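PDB 2GFI: phytase, which catalyses the hydrolysis of phytate (inositol hexakisphosphate), probably starting at the 3-phosphate, as a member of the histidine acid phosphatase family. Local coordinates for residues D291-S296 against D349-V354. Sequence-based numbering, arbitrary orientation.
Sequences DYYSNS and DEDLPV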
loop_
_atom_site.group_PDB
_atom_site.type_symbol
_atom_site.label_atom_id
_atom_site.label_comp_id
_atom_site.label_asym_id
_atom_site.label_seq_id
_atom_site.Cartn_x
_atom_site.Cartn_y
_atom_site.Cartn_z
ATOM N N ASP A 291 -4.291 -31.795 -6.790
ATOM C CA ASP A 291 -4.799 -31.291 -8.068
ATOM C C ASP A 291 -3.873 -31.569 -9.220
ATOM O O ASP A 291 -4.340 -31.783 -10.332
ATOM C CB ASP A 291 -5.116 -29.813 -7.997
ATOM C CG ASP A 291 -6.215 -29.515 -7.020
ATOM O OD1 ASP A 291 -7.079 -30.396 -6.775
ATOM O OD2 ASP A 291 -6.286 -28.421 -6.431
ATOM N N TYR A 292 -2.566 -31.575 -8.983
ATOM C CA TYR A 292 -1.670 -31.912 -10.074
ATOM C C TYR A 292 -1.939 -33.342 -10.554
ATOM O O TYR A 292 -2.040 -33.579 -11.758
ATOM C CB TYR A 292 -0.197 -31.741 -9.723
ATOM C CG TYR A 292 0.686 -32.294 -10.829
ATOM C CD1 TYR A 292 0.936 -31.540 -11.988
ATOM C CD2 TYR A 292 1.232 -33.581 -10.740
ATOM C CE1 TYR A 292 1.730 -32.031 -13.017
ATOM C CE2 TYR A 292 2.023 -34.088 -11.761
ATOM C CZ TYR A 292 2.267 -33.305 -12.901
ATOM O OH TYR A 292 3.032 -33.796 -13.929
ATOM N N TYR A 293 -2.101 -34.265 -9.612
ATOM C CA TYR A 293 -2.230 -35.685 -9.946
ATOM C C TYR A 293 -3.634 -36.117 -10.354
ATOM O O TYR A 293 -3.819 -37.180 -10.959
ATOM C CB TYR A 293 -1.705 -36.570 -8.811
ATOM C CG TYR A 293 -0.208 -36.655 -8.788
ATOM C CD1 TYR A 293 0.466 -37.438 -9.730
ATOM C CD2 TYR A 293 0.554 -35.926 -7.833
ATOM C CE1 TYR A 293 1.835 -37.517 -9.738
ATOM C CE2 TYR A 293 1.925 -35.996 -7.830
ATOM C CZ TYR A 293 2.562 -36.805 -8.785
ATOM O OH TYR A 293 3.912 -36.934 -8.816
ATOM N N SER A 294 -4.611 -35.290 -10.018
ATOM C CA SER A 294 -5.996 -35.555 -10.348
ATOM C C SER A 294 -6.451 -34.790 -11.571
ATOM O O SER A 294 -7.109 -35.347 -12.436
ATOM C CB SER A 294 -6.875 -35.186 -9.158
ATOM O OG SER A 294 -6.296 -35.774 -8.020
ATOM N N ASN A 295 -6.103 -33.504 -11.631
ATOM C CA ASN A 295 -6.665 -32.599 -12.633
ATOM C C ASN A 295 -5.680 -32.070 -13.649
ATOM O O ASN A 295 -6.062 -31.279 -14.502
ATOM C CB ASN A 295 -7.316 -31.389 -11.972
ATOM C CG ASN A 295 -8.239 -31.760 -10.848
ATOM O OD1 ASN A 295 -8.897 -32.790 -10.898
ATOM N ND2 ASN A 295 -8.306 -30.898 -9.821
ATOM N N SER A 296 -4.424 -32.468 -13.535
ATOM C CA SER A 296 -3.412 -31.970 -14.430
ATOM C C SER A 296 -2.549 -33.115 -14.967
ATOM O O SER A 296 -2.976 -34.269 -14.990
ATOM C CB SER A 296 -2.579 -30.914 -13.706
ATOM O OG SER A 296 -1.884 -30.096 -14.622
ATOM N N ASP A 349 7.572 -29.805 -15.974
ATOM C CA ASP A 349 8.112 -30.850 -16.864
ATOM C C ASP A 349 7.937 -32.239 -16.309
ATOM O O ASP A 349 7.737 -33.210 -17.061
ATOM C CB ASP A 349 9.605 -30.650 -17.065
ATOM C CG ASP A 349 9.914 -29.478 -17.967
ATOM O OD1 ASP A 349 9.078 -29.182 -18.871
ATOM O OD2 ASP A 349 10.974 -28.813 -17.832
ATOM N N GLU A 350 8.064 -32.326 -14.988
ATOM C CA GLU A 350 7.979 -33.590 -14.283
ATOM C C GLU A 350 6.879 -33.591 -13.224
ATOM O O GLU A 350 6.416 -32.547 -12.771
ATOM C CB GLU A 350 9.349 -34.012 -13.703
ATOM C CG GLU A 350 10.227 -32.881 -13.177
ATOM C CD GLU A 350 11.498 -33.357 -12.442
ATOM O OE1 GLU A 350 11.824 -34.598 -12.490
ATOM O OE2 GLU A 350 12.188 -32.483 -11.795
ATOM N N ASP A 351 6.462 -34.800 -12.872
ATOM C CA ASP A 351 5.543 -35.045 -11.795
ATOM C C ASP A 351 6.071 -34.471 -10.493
ATOM O O ASP A 351 7.276 -34.434 -10.267
ATOM C CB ASP A 351 5.290 -36.547 -11.682
ATOM C CG ASP A 351 4.424 -37.076 -12.831
ATOM O OD1 ASP A 351 3.829 -36.283 -13.618
ATOM O OD2 ASP A 351 4.276 -38.296 -13.021
ATOM N N LEU A 352 5.152 -33.996 -9.662
ATOM C CA LEU A 352 5.489 -33.350 -8.419
ATOM C C LEU A 352 6.050 -34.365 -7.441
ATOM O O LEU A 352 5.583 -35.499 -7.392
ATOM C CB LEU A 352 4.248 -32.657 -7.844
ATOM C CG LEU A 352 4.095 -31.183 -8.232
ATOM C CD1 LEU A 352 4.114 -30.972 -9.772
ATOM C CD2 LEU A 352 2.822 -30.611 -7.627
ATOM N N PRO A 353 7.058 -33.978 -6.672
ATOM C CA PRO A 353 7.569 -34.859 -5.647
ATOM C C PRO A 353 6.585 -34.903 -4.489
ATOM O O PRO A 353 5.801 -33.962 -4.300
ATOM C CB PRO A 353 8.863 -34.177 -5.222
ATOM C CG PRO A 353 8.606 -32.690 -5.470
ATOM C CD PRO A 353 7.780 -32.677 -6.716
ATOM N N VAL A 354 6.630 -36.000 -3.729
ATOM C CA VAL A 354 5.782 -36.194 -2.555
ATOM C C VAL A 354 6.613 -36.317 -1.290
ATOM O O VAL A 354 6.100 -36.172 -0.181
ATOM C CB VAL A 354 4.895 -37.448 -2.710
ATOM C CG1 VAL A 354 3.895 -37.231 -3.833
ATOM C CG2 VAL A 354 5.755 -38.748 -2.948
#
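With CG anti to the backbone N (chi1 172°), Y292 sets that atom on the side of the 349-354 loop, and its ring continues from the C-terminal turn of helix 277-295 to D351 and L352; Y293, with CG anti to its own carbonyl carbon, has a ring that runs beside that of Y292, its hydroxyl end coming near L352. In this histidine acid phosphatase fold the two tyrosines tie the helix end to the irregular loop between helices 333-343 and 365-368. The Y292 hydroxyl donates to D351 OD1 at 2.6 Å between OH and OD1, using the anti lone pair of that oxygen; ring and carboxylate planes are turned 67° apart. L352 CD1 lies almost straight above the middle of one face of the same ring, 3.8 Å from the Y292 centroid, a CH-pi contact, while CD2 reaches Y292 CB. An alanine in place of Y292 would probably leave D351 OD1 without this donor and open a gap beneath L352 CD1. Outside these segments, Y363 meets the Y292 ring edge-to-face, and Y285 and L289, earlier on helix 277-295, touch the L352 side chain. Y292 CD2 sits 3.7 Å above the plane of the Y293 ring, over its centre. At the end of that ring, Y293 OH donates to L352 O at 2.6 Å, lying in the carbonyl plane on a lone pair, and D351 CB packs 3.2 Å from Y293 OH.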